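PDB 2GFI: phytase, which hydrolyses phytate (inositol hexakisphosphate) as a 3-phytase, probably through the phosphohistidine chemistry of the histidine acid phosphatase family. Local coordinates for residues 70-81 with 111-122; 34-44 with 365-374. All coordinates share one frame; numbering follows the deposited sequence.

Interaction 1 (70-81 with 111-122)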
loop_
_atom_site.group_PDB
_atom_site.type_symbol
_atom_site.label_atom_id
_atom_site.label_comp_id
_atom_site.label_asym_id
_atom_site.label_seq_id
_atom_site.Cartn_x
_atom_site.Cartn_y
_atom_site.Cartn_z
ATOM N N HIS A 70 13.704 22.308 11.125
ATOM C CA HIS A 70 14.240 22.320 9.767
ATOM C C HIS A 70 13.894 20.967 9.134
ATOM O O HIS A 70 13.616 19.989 9.871
ATOM C CB HIS A 70 15.754 22.505 9.785
ATOM C CG HIS A 70 16.475 21.505 10.646
ATOM N ND1 HIS A 70 16.717 20.203 10.248
ATOM C CD2 HIS A 70 17.002 21.626 11.887
ATOM C CE1 HIS A 70 17.340 19.560 11.217
ATOM N NE2 HIS A 70 17.557 20.411 12.213
ATOM N N GLY A 71 13.915 20.877 7.797
ATOM C CA GLY A 71 13.733 19.566 7.154
ATOM C C GLY A 71 14.982 18.683 7.252
ATOM O O GLY A 71 15.982 19.079 7.865
ATOM N N GLU A 72 14.917 17.507 6.622
ATOM C CA GLU A 72 16.033 16.596 6.518
ATOM C C GLU A 72 17.299 17.343 6.105
ATOM O O GLU A 72 17.260 18.258 5.293
ATOM C CB GLU A 72 15.733 15.476 5.517
ATOM C CG GLU A 72 14.636 14.495 5.949
ATOM C CD GLU A 72 13.202 14.933 5.609
ATOM O OE1 GLU A 72 12.904 16.137 5.484
ATOM O OE2 GLU A 72 12.335 14.056 5.470
ATOM N N ARG A 73 18.417 16.927 6.664
ATOM C CA ARG A 73 19.673 17.581 6.436
ATOM C C ARG A 73 20.789 16.569 6.297
ATOM O O ARG A 73 20.623 15.361 6.564
ATOM C CB ARG A 73 19.965 18.562 7.580
ATOM C CG ARG A 73 19.780 17.975 8.991
ATOM C CD ARG A 73 20.654 18.695 9.951
ATOM N NE ARG A 73 20.563 18.279 11.332
ATOM C CZ ARG A 73 21.386 17.393 11.872
ATOM N NH1 ARG A 73 22.313 16.813 11.141
ATOM N NH2 ARG A 73 21.281 17.075 13.136
ATOM N N TYR A 74 21.921 17.077 5.812
ATOM C CA TYR A 74 23.198 16.436 5.927
ATOM C C TYR A 74 23.562 16.376 7.400
ATOM O O TYR A 74 22.967 17.081 8.231
ATOM C CB TYR A 74 24.256 17.256 5.190
ATOM C CG TYR A 74 24.326 16.942 3.720
ATOM C CD1 TYR A 74 25.233 15.998 3.236
ATOM C CD2 TYR A 74 23.473 17.584 2.809
ATOM C CE1 TYR A 74 25.302 15.708 1.856
ATOM C CE2 TYR A 74 23.521 17.291 1.454
ATOM C CZ TYR A 74 24.428 16.360 0.987
ATOM O OH TYR A 74 24.452 16.075 -0.356
ATOM N N PRO A 75 24.547 15.544 7.731
ATOM C CA PRO A 75 25.013 15.469 9.104
ATOM C C PRO A 75 25.527 16.832 9.552
ATOM O O PRO A 75 25.938 17.657 8.731
ATOM C CB PRO A 75 26.139 14.440 9.046
ATOM C CG PRO A 75 25.897 13.664 7.780
ATOM C CD PRO A 75 25.244 14.608 6.837
ATOM N N SER A 76 25.463 17.074 10.853
ATOM C CA SER A 76 26.099 18.232 11.418
ATOM C C SER A 76 27.593 18.027 11.254
ATOM O O SER A 76 28.071 16.954 10.804
ATOM C CB SER A 76 25.759 18.340 12.892
ATOM O OG SER A 76 26.305 17.213 13.543
ATOM N N THR A 77 28.352 19.047 11.625
ATOM C CA THR A 77 29.812 18.954 11.479
ATOM C C THR A 77 30.347 17.793 12.284
ATOM O O THR A 77 31.051 16.940 11.744
ATOM C CB THR A 77 30.466 20.243 11.928
ATOM O OG1 THR A 77 29.930 21.331 11.139
ATOM C CG2 THR A 77 31.986 20.165 11.651
ATOM N N GLY A 78 29.972 17.731 13.552
ATOM C CA GLY A 78 30.529 16.747 14.475
ATOM C C GLY A 78 30.252 15.339 14.000
ATOM O O GLY A 78 31.172 14.537 13.783
ATOM N N SER A 79 28.969 15.059 13.806
ATOM C CA SER A 79 28.494 13.771 13.338
ATOM C C SER A 79 29.077 13.404 11.996
ATOM O O SER A 79 29.640 12.334 11.852
ATOM C CB SER A 79 26.963 13.789 13.272
ATOM O OG SER A 79 26.452 13.891 14.590
ATOM N N GLY A 80 28.958 14.290 11.017
ATOM C CA GLY A 80 29.582 14.083 9.714
ATOM C C GLY A 80 31.042 13.682 9.838
ATOM O O GLY A 80 31.484 12.713 9.196
ATOM N N LYS A 81 31.789 14.388 10.699
ATOM C CA LYS A 81 33.212 14.072 10.839
ATOM C C LYS A 81 33.444 12.761 11.545
ATOM O O LYS A 81 34.399 12.028 11.201
ATOM C CB LYS A 81 34.002 15.223 11.455
ATOM C CG LYS A 81 34.120 16.357 10.460
ATOM C CD LYS A 81 35.130 17.444 10.843
ATOM C CE LYS A 81 35.343 18.341 9.642
ATOM N NZ LYS A 81 36.404 19.343 9.898
ATOM N N PHE A 111 29.209 9.282 1.950
ATOM C CA PHE A 111 28.014 9.906 1.371
ATOM C C PHE A 111 27.990 11.443 1.368
ATOM O O PHE A 111 27.185 12.067 0.687
ATOM C CB PHE A 111 26.766 9.348 2.006
ATOM C CG PHE A 111 26.582 9.717 3.449
ATOM C CD1 PHE A 111 25.840 10.833 3.802
ATOM C CD2 PHE A 111 27.083 8.916 4.445
ATOM C CE1 PHE A 111 25.615 11.144 5.132
ATOM C CE2 PHE A 111 26.899 9.226 5.775
ATOM C CZ PHE A 111 26.165 10.335 6.127
ATOM N N VAL A 112 28.854 12.052 2.158
ATOM C CA VAL A 112 29.025 13.475 2.102
ATOM C C VAL A 112 30.227 13.746 1.193
ATOM O O VAL A 112 31.380 13.630 1.629
ATOM C CB VAL A 112 29.219 14.092 3.490
ATOM C CG1 VAL A 112 29.160 15.589 3.390
ATOM C CG2 VAL A 112 28.133 13.586 4.449
ATOM N N PRO A 113 29.947 14.130 -0.058
ATOM C CA PRO A 113 31.013 14.312 -1.048
ATOM C C PRO A 113 31.841 15.535 -0.658
ATOM O O PRO A 113 33.092 15.504 -0.644
ATOM C CB PRO A 113 30.245 14.562 -2.363
ATOM C CG PRO A 113 28.860 15.103 -1.945
ATOM C CD PRO A 113 28.611 14.507 -0.578
ATOM N N ASP A 114 31.136 16.590 -0.282
ATOM C CA ASP A 114 31.748 17.876 -0.007
ATOM C C ASP A 114 31.332 18.288 1.393
ATOM O O ASP A 114 30.143 18.260 1.716
ATOM C CB ASP A 114 31.199 18.859 -1.033
ATOM C CG ASP A 114 31.994 20.138 -1.102
ATOM O OD1 ASP A 114 32.826 20.407 -0.167
ATOM O OD2 ASP A 114 31.824 20.933 -2.073
ATOM N N SER A 115 32.294 18.670 2.219
ATOM C CA SER A 115 32.017 19.009 3.601
ATOM C C SER A 115 31.286 20.348 3.717
ATOM O O SER A 115 30.812 20.739 4.787
ATOM C CB SER A 115 33.310 18.993 4.435
ATOM O OG SER A 115 34.048 20.203 4.312
ATOM N N VAL A 116 31.167 21.043 2.606
ATOM C CA VAL A 116 30.392 22.254 2.604
ATOM C C VAL A 116 28.886 21.925 2.858
ATOM O O VAL A 116 28.125 22.801 3.331
ATOM C CB VAL A 116 30.648 23.083 1.314
ATOM C CG1 VAL A 116 29.863 22.537 0.142
ATOM C CG2 VAL A 116 30.277 24.532 1.544
ATOM N N TYR A 117 28.481 20.676 2.574
ATOM C CA TYR A 117 27.106 20.277 2.803
ATOM C C TYR A 117 26.805 19.952 4.242
ATOM O O TYR A 117 25.646 19.905 4.614
ATOM C CB TYR A 117 26.663 19.136 1.889
ATOM C CG TYR A 117 26.715 19.531 0.442
ATOM C CD1 TYR A 117 26.168 20.731 0.012
ATOM C CD2 TYR A 117 27.331 18.722 -0.491
ATOM C CE1 TYR A 117 26.230 21.119 -1.314
ATOM C CE2 TYR A 117 27.385 19.092 -1.848
ATOM C CZ TYR A 117 26.838 20.300 -2.240
ATOM O OH TYR A 117 26.891 20.671 -3.570
ATOM N N LEU A 118 27.834 19.764 5.066
ATOM C CA LEU A 118 27.562 19.509 6.436
ATOM C C LEU A 118 26.716 20.673 6.943
ATOM O O LEU A 118 26.921 21.821 6.531
ATOM C CB LEU A 118 28.836 19.304 7.274
ATOM C CG LEU A 118 29.711 18.086 6.957
ATOM C CD1 LEU A 118 30.989 18.022 7.859
ATOM C CD2 LEU A 118 28.932 16.787 7.016
ATOM N N GLU A 119 25.760 20.354 7.813
ATOM C CA GLU A 119 24.906 21.335 8.472
ATOM C C GLU A 119 23.743 21.803 7.568
ATOM O O GLU A 119 22.850 22.490 8.032
ATOM C CB GLU A 119 25.703 22.556 9.042
ATOM C CG GLU A 119 26.877 22.247 9.995
ATOM C CD GLU A 119 26.488 21.872 11.416
ATOM O OE1 GLU A 119 25.280 21.832 11.718
ATOM O OE2 GLU A 119 27.404 21.599 12.282
ATOM N N LYS A 120 23.744 21.415 6.302
ATOM C CA LYS A 120 22.805 21.979 5.323
ATOM C C LYS A 120 21.603 21.082 5.135
ATOM O O LYS A 120 21.693 19.853 5.265
ATOM C CB LYS A 120 23.454 22.136 3.942
ATOM C CG LYS A 120 24.769 22.927 3.885
ATOM C CD LYS A 120 24.645 24.368 4.316
ATOM C CE LYS A 120 25.861 25.183 3.826
ATOM N NZ LYS A 120 27.023 24.867 4.707
ATOM N N GLU A 121 20.493 21.700 4.758
ATOM C CA GLU A 121 19.339 20.960 4.282
ATOM C C GLU A 121 19.765 20.160 3.086
ATOM O O GLU A 121 20.543 20.638 2.259
ATOM C CB GLU A 121 18.235 21.946 3.851
ATOM C CG GLU A 121 17.510 22.615 5.008
ATOM C CD GLU A 121 16.760 21.579 5.811
ATOM O OE1 GLU A 121 15.693 21.147 5.338
ATOM O OE2 GLU A 121 17.250 21.178 6.907
ATOM N N THR A 122 19.268 18.939 2.968
ATOM C CA THR A 122 19.342 18.253 1.669
ATOM C C THR A 122 18.280 18.915 0.785
ATOM O O THR A 122 17.217 19.328 1.272
ATOM C CB THR A 122 19.035 16.784 1.847
ATOM O OG1 THR A 122 17.974 16.656 2.822
ATOM C CG2 THR A 122 20.276 16.025 2.479
#

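Interaction 2 (34-44 with 365-374)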
loop_
_atom_site.group_PDB
_atom_site.type_symbol
_atom_site.label_atom_id
_atom_site.label_comp_id
_atom_site.label_asym_id
_atom_site.label_seq_id
_atom_site.Cartn_x
_atom_site.Cartn_y
_atom_site.Cartn_z
ATOM N N ILE A 34 12.760 4.728 10.170
ATOM C CA ILE A 34 12.766 6.078 10.685
ATOM C C ILE A 34 12.459 6.145 12.180
ATOM O O ILE A 34 13.081 6.944 12.902
ATOM C CB ILE A 34 11.812 6.978 9.898
ATOM C CG1 ILE A 34 12.233 7.017 8.438
ATOM C CG2 ILE A 34 11.809 8.391 10.481
ATOM C CD1 ILE A 34 11.294 7.782 7.548
ATOM N N ARG A 35 11.528 5.317 12.647
ATOM C CA ARG A 35 11.081 5.436 14.018
ATOM C C ARG A 35 12.172 5.005 14.996
ATOM O O ARG A 35 12.061 5.289 16.180
ATOM C CB ARG A 35 9.707 4.739 14.274
ATOM C CG ARG A 35 8.545 5.492 13.574
ATOM C CD ARG A 35 7.229 5.773 14.377
ATOM N NE ARG A 35 6.155 6.291 13.486
ATOM C CZ ARG A 35 5.627 5.530 12.485
ATOM N NH1 ARG A 35 6.090 4.272 12.303
ATOM N NH2 ARG A 35 4.656 5.984 11.675
ATOM N N PHE A 36 13.228 4.358 14.486
ATOM C CA PHE A 36 14.324 3.883 15.338
ATOM C C PHE A 36 15.586 4.691 15.194
ATOM O O PHE A 36 16.602 4.388 15.862
ATOM C CB PHE A 36 14.613 2.406 15.084
ATOM C CG PHE A 36 13.391 1.564 15.168
ATOM C CD1 PHE A 36 12.625 1.566 16.326
ATOM C CD2 PHE A 36 12.959 0.843 14.071
ATOM C CE1 PHE A 36 11.458 0.845 16.400
ATOM C CE2 PHE A 36 11.781 0.096 14.146
ATOM C CZ PHE A 36 11.028 0.110 15.301
ATOM N N LEU A 37 15.526 5.717 14.335
ATOM C CA LEU A 37 16.741 6.497 14.019
ATOM C C LEU A 37 16.820 7.822 14.755
ATOM O O LEU A 37 17.626 8.669 14.407
ATOM C CB LEU A 37 16.947 6.656 12.510
ATOM C CG LEU A 37 17.235 5.301 11.854
ATOM C CD1 LEU A 37 17.249 5.410 10.329
ATOM C CD2 LEU A 37 18.527 4.746 12.393
ATOM N N GLY A 38 15.974 7.978 15.778
ATOM C CA GLY A 38 16.126 9.075 16.739
ATOM C C GLY A 38 15.833 10.484 16.228
ATOM O O GLY A 38 16.308 11.444 16.800
ATOM N N GLY A 39 15.045 10.612 15.156
ATOM C CA GLY A 39 14.787 11.927 14.560
ATOM C C GLY A 39 15.801 12.348 13.510
ATOM O O GLY A 39 15.677 13.417 12.926
ATOM N N ALA A 40 16.790 11.515 13.229
ATOM C CA ALA A 40 17.840 11.884 12.280
ATOM C C ALA A 40 17.427 11.588 10.856
ATOM O O ALA A 40 17.895 12.236 9.911
ATOM C CB ALA A 40 19.143 11.127 12.605
ATOM N N ALA A 41 16.592 10.563 10.702
ATOM C CA ALA A 41 16.218 10.047 9.404
ATOM C C ALA A 41 15.054 10.923 8.849
ATOM O O ALA A 41 14.688 11.912 9.494
ATOM C CB ALA A 41 15.846 8.564 9.521
ATOM N N PRO A 42 14.498 10.613 7.671
ATOM C CA PRO A 42 13.457 11.465 7.102
ATOM C C PRO A 42 12.208 11.669 7.987
ATOM O O PRO A 42 11.986 10.930 8.970
ATOM C CB PRO A 42 13.118 10.781 5.764
ATOM C CG PRO A 42 14.429 10.082 5.397
ATOM C CD PRO A 42 14.867 9.526 6.748
ATOM N N TYR A 43 11.411 12.678 7.614
ATOM C CA TYR A 43 10.141 12.927 8.263
ATOM C C TYR A 43 9.302 11.660 8.324
ATOM O O TYR A 43 9.279 10.862 7.370
ATOM C CB TYR A 43 9.335 13.987 7.487
ATOM C CG TYR A 43 8.032 14.287 8.166
ATOM C CD1 TYR A 43 8.007 14.865 9.427
ATOM C CD2 TYR A 43 6.824 13.960 7.561
ATOM C CE1 TYR A 43 6.805 15.123 10.061
ATOM C CE2 TYR A 43 5.625 14.225 8.181
ATOM C CZ TYR A 43 5.617 14.792 9.424
ATOM O OH TYR A 43 4.382 15.026 10.033
ATOM N N ILE A 44 8.610 11.488 9.450
ATOM C CA ILE A 44 7.564 10.497 9.542
ATOM C C ILE A 44 6.456 11.038 10.427
ATOM O O ILE A 44 6.712 11.722 11.419
ATOM C CB ILE A 44 8.137 9.135 10.078
ATOM C CG1 ILE A 44 7.170 7.988 9.765
ATOM C CG2 ILE A 44 8.517 9.255 11.553
ATOM C CD1 ILE A 44 7.757 6.607 9.987
ATOM N N HIS A 365 11.020 10.318 21.193
ATOM C CA HIS A 365 11.616 11.507 20.627
ATOM C C HIS A 365 11.165 11.772 19.168
ATOM O O HIS A 365 10.760 12.887 18.819
ATOM C CB HIS A 365 13.109 11.419 20.712
ATOM C CG HIS A 365 13.786 12.536 20.022
ATOM N ND1 HIS A 365 14.278 12.419 18.749
ATOM C CD2 HIS A 365 14.011 13.812 20.402
ATOM C CE1 HIS A 365 14.823 13.568 18.388
ATOM N NE2 HIS A 365 14.677 14.424 19.375
ATOM N N VAL A 366 11.229 10.732 18.336
ATOM C CA VAL A 366 10.852 10.811 16.905
ATOM C C VAL A 366 9.347 11.087 16.674
ATOM O O VAL A 366 8.962 11.561 15.607
ATOM C CB VAL A 366 11.310 9.536 16.164
ATOM C CG1 VAL A 366 10.495 8.333 16.612
ATOM C CG2 VAL A 366 11.253 9.727 14.662
ATOM N N GLY A 367 8.504 10.788 17.672
ATOM C CA GLY A 367 7.079 11.106 17.607
ATOM C C GLY A 367 6.904 12.625 17.688
ATOM O O GLY A 367 5.876 13.174 17.259
ATOM N N ILE A 368 7.922 13.305 18.220
ATOM C CA ILE A 368 7.847 14.747 18.449
ATOM C C ILE A 368 8.663 15.476 17.407
ATOM O O ILE A 368 8.128 16.367 16.730
ATOM C CB ILE A 368 8.306 15.171 19.876
ATOM C CG1 ILE A 368 7.576 14.407 21.002
ATOM C CG2 ILE A 368 8.095 16.689 20.072
ATOM C CD1 ILE A 368 8.021 14.896 22.483
ATOM N N THR A 369 9.944 15.104 17.262
ATOM C CA THR A 369 10.825 15.810 16.346
ATOM C C THR A 369 11.558 14.923 15.345
ATOM O O THR A 369 12.780 14.751 15.453
ATOM C CB THR A 369 11.850 16.720 17.085
ATOM O OG1 THR A 369 12.745 15.911 17.861
ATOM C CG2 THR A 369 11.173 17.654 18.115
ATOM N N PRO A 370 10.844 14.387 14.351
ATOM C CA PRO A 370 11.510 13.763 13.232
ATOM C C PRO A 370 12.092 14.920 12.452
ATOM O O PRO A 370 11.769 16.074 12.762
ATOM C CB PRO A 370 10.351 13.143 12.450
ATOM C CG PRO A 370 9.202 14.083 12.741
ATOM C CD PRO A 370 9.373 14.337 14.191
ATOM N N GLN A 371 12.929 14.639 11.455
ATOM C CA GLN A 371 13.367 15.716 10.555
ATOM C C GLN A 371 12.100 16.267 9.941
ATOM O O GLN A 371 11.199 15.489 9.603
ATOM C CB GLN A 371 14.282 15.182 9.484
ATOM C CG GLN A 371 15.581 14.631 10.005
ATOM C CD GLN A 371 16.600 15.734 10.348
ATOM O OE1 GLN A 371 16.263 16.916 10.354
ATOM N NE2 GLN A 371 17.841 15.333 10.622
ATOM N N GLY A 372 11.994 17.593 9.846
ATOM C CA GLY A 372 10.819 18.196 9.260
ATOM C C GLY A 372 9.658 18.162 10.238
ATOM O O GLY A 372 8.498 18.280 9.826
ATOM N N ALA A 373 9.954 17.984 11.528
ATOM C CA ALA A 373 8.940 17.996 12.589
ATOM C C ALA A 373 7.995 19.195 12.495
ATOM O O ALA A 373 8.421 20.307 12.188
ATOM C CB ALA A 373 9.602 17.987 13.946
ATOM N N ARG A 374 6.723 18.964 12.809
ATOM C CA ARG A 374 5.729 19.994 12.758
ATOM C C ARG A 374 4.864 19.893 13.992
ATOM O O ARG A 374 4.230 18.872 14.253
ATOM C CB ARG A 374 4.900 19.902 11.456
ATOM C CG ARG A 374 4.343 18.509 11.135
ATOM C CD ARG A 374 4.164 18.226 9.672
ATOM N NE ARG A 374 5.468 18.118 9.050
ATOM C CZ ARG A 374 5.700 17.916 7.758
ATOM N NH1 ARG A 374 4.696 17.793 6.888
ATOM N NH2 ARG A 374 6.959 17.804 7.347
HETATM O O HOH W 1 13.114 11.441 11.542
HETATM O O HOH W 2 6.642 11.270 14.172
#

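Interaction 1 (70-81 with 111-122)
One face of the Tyr74 ring is taken by Tyr117, whose CB stands 3.4 Å from the Tyr74 centroid, almost exactly on the ring normal, in a CH-pi contact. The Tyr117 ring itself is slid aside; the two planes lie within 26° of parallel but barely overlap. Val112 CG2 and the carbonyl oxygen of Lys120 sit at the edge of the Tyr74 ring, while Thr122 CG2 comes in obliquely, 3.6 Å from Tyr74 CD2. Outside the contact, Asn126 O bonds the Tyr74 hydroxyl. Pro75 extends the apolar patch: its CG meets the Phe111 ring obliquely, 3.7 Å from Phe111 CE1, and Tyr261 of helix 249-266 touches both.

Alongside the rings the backbones join at a single beta bridge, Arg73 with Glu121. Tyr74 N donates to Lys120 O (2.8 Å), Thr122 N to Glu72 O (3.1 Å), and Glu119 N to Pro75 O (2.9 Å).

Glu119 bends at CB-CG (chi2 -77°), bringing its carboxylate round to the start of helix 77-91, where Ser76 is the N-cap. There Glu119 OE2 accepts from both Thr77 N and Thr77 OG1, each 2.8 Å away: the amide comes from above the carboxylate plane, the hydroxyl along the anti lone pair. Glu119 OE1 is in a salt bridge with Arg167.

Glu119 and Glu121 thus seem to differ in chemistry. The helix start and Arg167 would favour a charged Glu119, whereas Glu121 OE2 lies 2.6 Å from Gly71 O, a spacing between two oxygens suggesting that Glu121 probably holds a proton.

Interaction 2 (34-44 with 365-374)
Arg374 lays its guanidinium flat on one face of the Tyr43 ring, the centres 3.7 Å apart and the planes 16° from parallel: a stacked cation-pi pair in which the two side chains cross at about a right angle. The guanidinium is fixed in rotation because Arg374 NE and NH2 both donate, in its own plane, to Gly372 O. At the edge of the same ring lies Gln371 O, and Pro370 CG packs obliquely against Tyr43 CD1 (3.6 Å). Further along, the bent Gln371 chain (chi2 -78°) carries NE2 to Ala40 O, 3.2 Å away and above that carbonyl plane. Val366 CG2 meets Ile44 CG2 at 4.2 Å, and one water bridges Ile44 O to Val366 O. Another joins Ala41 O to Gln371 N.

Beyond this shell, Asp136 forms a salt bridge with Arg374, Asp394 accepts from the Tyr43 hydroxyl, and Gln25 of the second subunit bonds Tyr43 O. An alanine in place of Arg374 would strip this face of Tyr43 and would probably leave Asp136 without this partner and Gly372 O without its two side-chain donors.

Two turns shape the meeting: a type I' turn, Leu37 to Ala40, with positive phi at Gly38 and Gly39, and a type II turn, Pro370 to Ala373. The latter leads into strand 374-382 of the mixed sheet of this histidine phosphatase fold; Gln371 lies against His70, the predicted nucleophile.

How the interactions relate
Interaction 1 is nested in the chain loop that interaction 2 closes, and although their centres are about 16 Å apart the two touch directly. Two probable hydrogen bonds tie them: Glu72 OE2 to Tyr43 N at 2.7 Å, and His70 O to Gly372 N at 2.9 Å. Both contacts lie at the predicted active site. His70, the predicted nucleophile, belongs to 70-81, and its CE1 lies 3.0 Å from Gln371 OE1. The side chains of His70 and Asp333, the predicted proton donor, are about 5 Å apart. Thr369 brings its side chain to about 3 Å from that of Asp333. The predicted pair thus lies next to loops of these contacts, of which interaction 2 joins parts of the chain more than 300 residues apart.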